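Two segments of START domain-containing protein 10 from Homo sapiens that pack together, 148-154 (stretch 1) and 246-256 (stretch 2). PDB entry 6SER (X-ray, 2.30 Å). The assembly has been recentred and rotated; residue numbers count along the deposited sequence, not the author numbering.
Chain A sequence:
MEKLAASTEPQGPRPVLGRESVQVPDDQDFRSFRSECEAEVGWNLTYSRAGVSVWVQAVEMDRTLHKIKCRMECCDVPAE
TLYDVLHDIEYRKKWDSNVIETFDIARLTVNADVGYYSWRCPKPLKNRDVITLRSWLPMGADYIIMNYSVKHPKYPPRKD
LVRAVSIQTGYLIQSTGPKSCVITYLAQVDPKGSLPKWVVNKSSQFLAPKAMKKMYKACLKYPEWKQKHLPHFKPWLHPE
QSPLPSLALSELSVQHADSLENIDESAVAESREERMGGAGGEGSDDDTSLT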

ATOM      1  N   TYR A 148      -2.954   4.989  -5.061  1.00 32.08           N
ATOM      2  CA  TYR A 148      -4.370   5.324  -4.954  1.00 27.28           C
ATOM      3  C   TYR A 148      -5.076   4.710  -6.157  1.00 30.15           C
ATOM      4  O   TYR A 148      -4.446   4.449  -7.186  1.00 26.63           O
ATOM      5  CB  TYR A 148      -4.599   6.843  -4.893  1.00 33.59           C
ATOM      6  CG  TYR A 148      -4.218   7.582  -6.158  1.00 36.90           C
ATOM      7  CD1 TYR A 148      -5.165   7.830  -7.144  1.00 39.07           C
ATOM      8  CD2 TYR A 148      -2.912   8.014  -6.378  1.00 31.29           C
ATOM      9  CE1 TYR A 148      -4.837   8.495  -8.305  1.00 33.40           C
ATOM     10  CE2 TYR A 148      -2.570   8.684  -7.542  1.00 31.52           C
ATOM     11  CZ  TYR A 148      -3.542   8.919  -8.505  1.00 38.76           C
ATOM     12  OH  TYR A 148      -3.244   9.577  -9.680  1.00 33.04           O
ATOM     13  N   SER A 149      -6.379   4.466  -6.018  1.00 22.34           N
ATOM     14  CA  SER A 149      -7.095   3.700  -7.028  1.00 26.37           C
ATOM     15  C   SER A 149      -7.278   4.513  -8.302  1.00 28.24           C
ATOM     16  O   SER A 149      -7.314   5.748  -8.290  1.00 22.63           O
ATOM     17  CB  SER A 149      -8.464   3.243  -6.518  1.00 22.80           C
ATOM     18  OG  SER A 149      -8.358   2.058  -5.756  1.00 23.96           O
ATOM     19  N   VAL A 150      -7.406   3.799  -9.412  1.00 26.00           N
ATOM     20  CA  VAL A 150      -7.522   4.414 -10.723  1.00 32.28           C
ATOM     21  C   VAL A 150      -8.344   3.470 -11.593  1.00 27.79           C
ATOM     22  O   VAL A 150      -8.579   2.314 -11.235  1.00 27.35           O
ATOM     23  CB  VAL A 150      -6.122   4.694 -11.322  1.00 34.89           C
ATOM     24  CG1 VAL A 150      -5.567   3.449 -12.012  1.00 22.87           C
ATOM     25  CG2 VAL A 150      -6.164   5.865 -12.250  1.00 44.53           C
ATOM     26  N   LYS A 151      -8.803   3.958 -12.739  1.00 26.29           N
ATOM     27  CA  LYS A 151      -9.565   3.133 -13.666  1.00 31.63           C
ATOM     28  C   LYS A 151      -8.743   2.874 -14.915  1.00 29.58           C
ATOM     29  O   LYS A 151      -8.192   3.808 -15.509  1.00 29.97           O
ATOM     30  CB  LYS A 151     -10.900   3.790 -14.025  1.00 40.39           C
ATOM     31  CG  LYS A 151     -11.835   3.936 -12.835  1.00 39.79           C
ATOM     32  CD  LYS A 151     -13.103   4.698 -13.208  1.00 46.97           C
ATOM     33  CE  LYS A 151     -14.323   3.814 -13.203  1.00 55.56           C
ATOM     34  NZ  LYS A 151     -15.562   4.632 -13.041  1.00 52.86           N
ATOM     35  N   HIS A 152      -8.647   1.603 -15.293  1.00 32.03           N
ATOM     36  CA  HIS A 152      -7.949   1.193 -16.498  1.00 35.54           C
ATOM     37  C   HIS A 152      -8.954   0.533 -17.432  1.00 38.26           C
ATOM     38  O   HIS A 152      -9.586  -0.460 -17.038  1.00 32.84           O
ATOM     39  CB  HIS A 152      -6.809   0.233 -16.155  1.00 29.99           C
ATOM     40  CG  HIS A 152      -5.952  -0.131 -17.323  1.00 37.88           C
ATOM     41  ND1 HIS A 152      -6.445  -0.778 -18.436  1.00 38.40           N
ATOM     42  CD2 HIS A 152      -4.627   0.053 -17.548  1.00 41.16           C
ATOM     43  CE1 HIS A 152      -5.463  -0.974 -19.298  1.00 40.64           C
ATOM     44  NE2 HIS A 152      -4.350  -0.478 -18.784  1.00 41.21           N
ATOM     45  N   PRO A 153      -9.110   1.023 -18.669  1.00 37.87           N
ATOM     46  CA  PRO A 153     -10.237   0.575 -19.508  1.00 40.28           C
ATOM     47  C   PRO A 153     -10.290  -0.926 -19.723  1.00 37.81           C
ATOM     48  O   PRO A 153     -11.373  -1.468 -19.950  1.00 42.08           O
ATOM     49  CB  PRO A 153     -10.007   1.320 -20.833  1.00 43.44           C
ATOM     50  CG  PRO A 153      -9.068   2.426 -20.510  1.00 40.47           C
ATOM     51  CD  PRO A 153      -8.210   1.934 -19.393  1.00 43.14           C
ATOM     52  N   LYS A 154      -9.170  -1.625 -19.639  1.00 30.28           N
ATOM     53  CA  LYS A 154      -9.188  -3.070 -19.806  1.00 29.40           C
ATOM     54  C   LYS A 154      -9.413  -3.819 -18.499  1.00 34.06           C
ATOM     55  O   LYS A 154      -9.408  -5.052 -18.495  1.00 29.68           O
ATOM     56  CB  LYS A 154      -7.879  -3.529 -20.452  1.00 40.43           C
ATOM     57  CG  LYS A 154      -7.539  -2.762 -21.722  1.00 44.07           C
ATOM     58  CD  LYS A 154      -6.318  -3.354 -22.418  1.00 69.49           C
ATOM     59  CE  LYS A 154      -5.075  -2.433 -22.299  1.00 67.68           C
ATOM     60  NZ  LYS A 154      -5.364  -1.065 -22.782  1.00 72.30           N
TER
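Stretch 2 (246-256) SLALSELSVQH

Stretch 2 lies alongside the edge of the strand that begins earlier in the chain and includes Tyr148 and Ser149, and it travels in the opposite direction, so that Gln255, Ser253 and Leu252 fall in turn beside Val150, Lys151 and His152. It arrives as an extended segment at Ser246 and Leu247 and then makes a short 3-10 turn over 249-251. Two backbone hydrogen bonds hold this turn, Glu251 N to Ala248 O at 3.1 Å and Leu252 N to Leu249 O at 3.2 Å, and the side chain of Glu251 closes it further, its OE1 accepting from Ala248 N at 2.5 Å. Beyond the turn the backbone extends again, with Leu252 and Ser253 in beta conformation, and the chain forms a short, weakly bonded strand about 253-254.

The pairing centres on Lys151 and Ser253, whose CA atoms are 4.7 Å apart. They form a hydrogen-bonded antiparallel pair: Lys151 N donates to Ser253 O at 2.7 Å, and Ser253 N returns a bond to Lys151 O at 2.9 Å. A lesser CA-H...O contact, Leu252 CA to Lys151 O at 3.4 Å, adds to the same carbonyl.

Lys151 has the largest area covered by the opposite stretch. Its side chain and that of Ser253 lie on the same face of the sheet, CB to CB 3.7 Å; serine, small and polar, is at home in this exposed position. The aliphatic part does the packing: Lys151 CD approaches Val254 O to 3.1 Å, and Lys151 CG lies 3.6 Å from Gln255 OE1. Lysine suits this exposed place because its methylenes can cover a neighbouring backbone while the charged amine remains at the end of a long, flexible chain.

Gln255 comes next in covered area, and its CA-to-CB bond points toward stretch 1. Gln255 CB packs 3.9 Å from both Ser149 O and Val150 N, and the side chains also meet, Ser149 CB to Gln255 CG 3.9 Å. Its polar end is also provided for, since Gln255 NE2 donates to His256 O at 3.0 Å. Here water takes over from direct backbone pairing: one molecule donates to Ser149 O at 3.0 Å and accepts from Gln255 N at 2.8 Å, bridging the two stretches. A second lies 2.9 Å from each of Val150 O and Gln255 OE1.

Leu252 provides the buried, apolar part of the contact. Its CB lies 3.9 Å from Val150 CG2, and its CD2 is 4.0 Å from His152 CD2. Leu247 approaches the same imidazole, with Leu247 CD1 3.7 Å from His152 CD2, and both leucines meet the ring obliquely. Histidine can do two jobs here: the CD2 side of its ring packs against the leucine methyls, while His152 ND1 accepts a hydrogen bond from Lys154 N at 3.1 Å. Farther along stretch 1, Pro153 CD rests 3.3 Å from Glu251 O, beside the 3-10 turn.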

ATOM      1  N   SER A 246       4.213   0.370 -21.553  1.00 34.80           N
ATOM      2  CA  SER A 246       4.043   1.733 -21.076  1.00 31.61           C
ATOM      3  C   SER A 246       2.642   2.243 -21.388  1.00 37.19           C
ATOM      4  O   SER A 246       1.978   1.768 -22.311  1.00 39.18           O
ATOM      5  CB  SER A 246       5.085   2.660 -21.700  1.00 30.85           C
ATOM      6  OG  SER A 246       6.395   2.330 -21.247  1.00 46.59           O
ATOM      7  N   LEU A 247       2.207   3.228 -20.607  1.00 34.14           N
ATOM      8  CA  LEU A 247       0.880   3.824 -20.691  1.00 30.60           C
ATOM      9  C   LEU A 247       0.989   5.341 -20.686  1.00 34.73           C
ATOM     10  O   LEU A 247       1.839   5.915 -19.990  1.00 34.27           O
ATOM     11  CB  LEU A 247       0.003   3.429 -19.493  1.00 39.93           C
ATOM     12  CG  LEU A 247      -1.008   2.291 -19.492  1.00 48.57           C
ATOM     13  CD1 LEU A 247      -1.892   2.430 -18.257  1.00 37.30           C
ATOM     14  CD2 LEU A 247      -1.832   2.282 -20.765  1.00 48.31           C
ATOM     15  N   ALA A 248       0.088   5.993 -21.418  1.00 33.24           N
ATOM     16  CA  ALA A 248      -0.110   7.429 -21.268  1.00 28.80           C
ATOM     17  C   ALA A 248      -1.056   7.687 -20.106  1.00 31.98           C
ATOM     18  O   ALA A 248      -1.990   6.916 -19.866  1.00 30.33           O
ATOM     19  CB  ALA A 248      -0.677   8.064 -22.539  1.00 30.91           C
ATOM     20  N   LEU A 249      -0.804   8.785 -19.394  1.00 31.24           N
ATOM     21  CA  LEU A 249      -1.633   9.157 -18.257  1.00 34.42           C
ATOM     22  C   LEU A 249      -3.095   9.327 -18.657  1.00 39.38           C
ATOM     23  O   LEU A 249      -3.994   9.011 -17.870  1.00 39.23           O
ATOM     24  CB  LEU A 249      -1.081  10.442 -17.638  1.00 38.73           C
ATOM     25  CG  LEU A 249      -1.537  10.833 -16.238  1.00 46.47           C
ATOM     26  CD1 LEU A 249      -1.161   9.754 -15.234  1.00 38.68           C
ATOM     27  CD2 LEU A 249      -0.920  12.168 -15.864  1.00 46.66           C
ATOM     28  N   SER A 250      -3.359   9.795 -19.879  1.00 36.84           N
ATOM     29  CA  SER A 250      -4.735  10.052 -20.286  1.00 47.40           C
ATOM     30  C   SER A 250      -5.500   8.786 -20.648  1.00 46.34           C
ATOM     31  O   SER A 250      -6.715   8.859 -20.858  1.00 55.67           O
ATOM     32  CB  SER A 250      -4.769  11.024 -21.466  1.00 45.14           C
ATOM     33  OG  SER A 250      -4.146  10.448 -22.597  1.00 55.18           O
ATOM     34  N   GLU A 251      -4.833   7.635 -20.733  1.00 32.67           N
ATOM     35  CA  GLU A 251      -5.561   6.381 -20.895  1.00 35.93           C
ATOM     36  C   GLU A 251      -6.197   5.902 -19.593  1.00 38.11           C
ATOM     37  O   GLU A 251      -6.969   4.938 -19.618  1.00 37.47           O
ATOM     38  CB  GLU A 251      -4.632   5.293 -21.441  1.00 36.96           C
ATOM     39  CG  GLU A 251      -4.174   5.485 -22.891  1.00 45.53           C
ATOM     40  CD  GLU A 251      -2.928   4.656 -23.217  1.00 62.08           C
ATOM     41  OE1 GLU A 251      -1.852   4.933 -22.638  1.00 62.04           O
ATOM     42  OE2 GLU A 251      -3.026   3.717 -24.039  1.00 57.63           O
ATOM     43  N   LEU A 252      -5.894   6.534 -18.466  1.00 32.52           N
ATOM     44  CA  LEU A 252      -6.478   6.174 -17.184  1.00 36.23           C
ATOM     45  C   LEU A 252      -7.608   7.133 -16.837  1.00 39.30           C
ATOM     46  O   LEU A 252      -7.664   8.261 -17.329  1.00 38.03           O
ATOM     47  CB  LEU A 252      -5.421   6.189 -16.074  1.00 35.44           C
ATOM     48  CG  LEU A 252      -4.267   5.201 -16.253  1.00 33.65           C
ATOM     49  CD1 LEU A 252      -3.171   5.451 -15.222  1.00 27.22           C
ATOM     50  CD2 LEU A 252      -4.776   3.769 -16.174  1.00 26.41           C
ATOM     51  N   SER A 253      -8.519   6.666 -15.985  1.00 34.25           N
ATOM     52  CA  SER A 253      -9.622   7.483 -15.500  1.00 40.00           C
ATOM     53  C   SER A 253      -9.611   7.516 -13.981  1.00 32.55           C
ATOM     54  O   SER A 253      -9.113   6.600 -13.320  1.00 39.24           O
ATOM     55  CB  SER A 253     -10.985   6.961 -15.989  1.00 31.39           C
ATOM     56  OG  SER A 253     -11.221   7.358 -17.319  1.00 44.44           O
ATOM     57  N   VAL A 254     -10.174   8.595 -13.441  1.00 38.20           N
ATOM     58  CA  VAL A 254     -10.296   8.768 -11.999  1.00 38.05           C
ATOM     59  C   VAL A 254     -11.231   7.721 -11.415  1.00 41.14           C
ATOM     60  O   VAL A 254     -12.283   7.415 -11.988  1.00 40.82           O
ATOM     61  CB  VAL A 254     -10.814  10.182 -11.688  1.00 51.94           C
ATOM     62  CG1 VAL A 254     -11.475  10.224 -10.321  1.00 53.38           C
ATOM     63  CG2 VAL A 254      -9.690  11.174 -11.765  1.00 54.41           C
ATOM     64  N   GLN A 255     -10.867   7.185 -10.253  1.00 37.10           N
ATOM     65  CA  GLN A 255     -11.748   6.325  -9.467  1.00 44.22           C
ATOM     66  C   GLN A 255     -12.258   7.106  -8.263  1.00 48.26           C
ATOM     67  O   GLN A 255     -11.508   7.350  -7.312  1.00 49.54           O
ATOM     68  CB  GLN A 255     -11.035   5.061  -9.001  1.00 39.50           C
ATOM     69  CG  GLN A 255     -11.886   4.271  -8.031  1.00 33.02           C
ATOM     70  CD  GLN A 255     -13.077   3.640  -8.723  1.00 42.25           C
ATOM     71  OE1 GLN A 255     -12.916   2.778  -9.596  1.00 35.05           O
ATOM     72  NE2 GLN A 255     -14.279   4.078  -8.356  1.00 43.95           N
ATOM     73  N   HIS A 256     -13.537   7.465  -8.289  1.00 52.39           N
ATOM     74  CA  HIS A 256     -14.149   8.177  -7.177  1.00 56.32           C
ATOM     75  C   HIS A 256     -14.474   7.229  -6.030  1.00 48.92           C
ATOM     76  O   HIS A 256     -14.889   6.084  -6.246  1.00 44.77           O
ATOM     77  CB  HIS A 256     -15.424   8.878  -7.634  1.00 61.10           C
ATOM     78  CG  HIS A 256     -15.188   9.969  -8.626  1.00 62.19           C
ATOM     79  ND1 HIS A 256     -14.478  11.110  -8.320  1.00 67.42           N
ATOM     80  CD2 HIS A 256     -15.576  10.100  -9.916  1.00 65.65           C
ATOM     81  CE1 HIS A 256     -14.441  11.898  -9.380  1.00 75.45           C
ATOM     82  NE2 HIS A 256     -15.096  11.307 -10.363  1.00 70.87           N
TER
HETATM   83  O   HOH W   1      -8.510   8.365  -9.288  1.00 37.08           O
HETATM   84  O   HOH W   2     -10.509   1.082  -9.518  1.00 43.63           O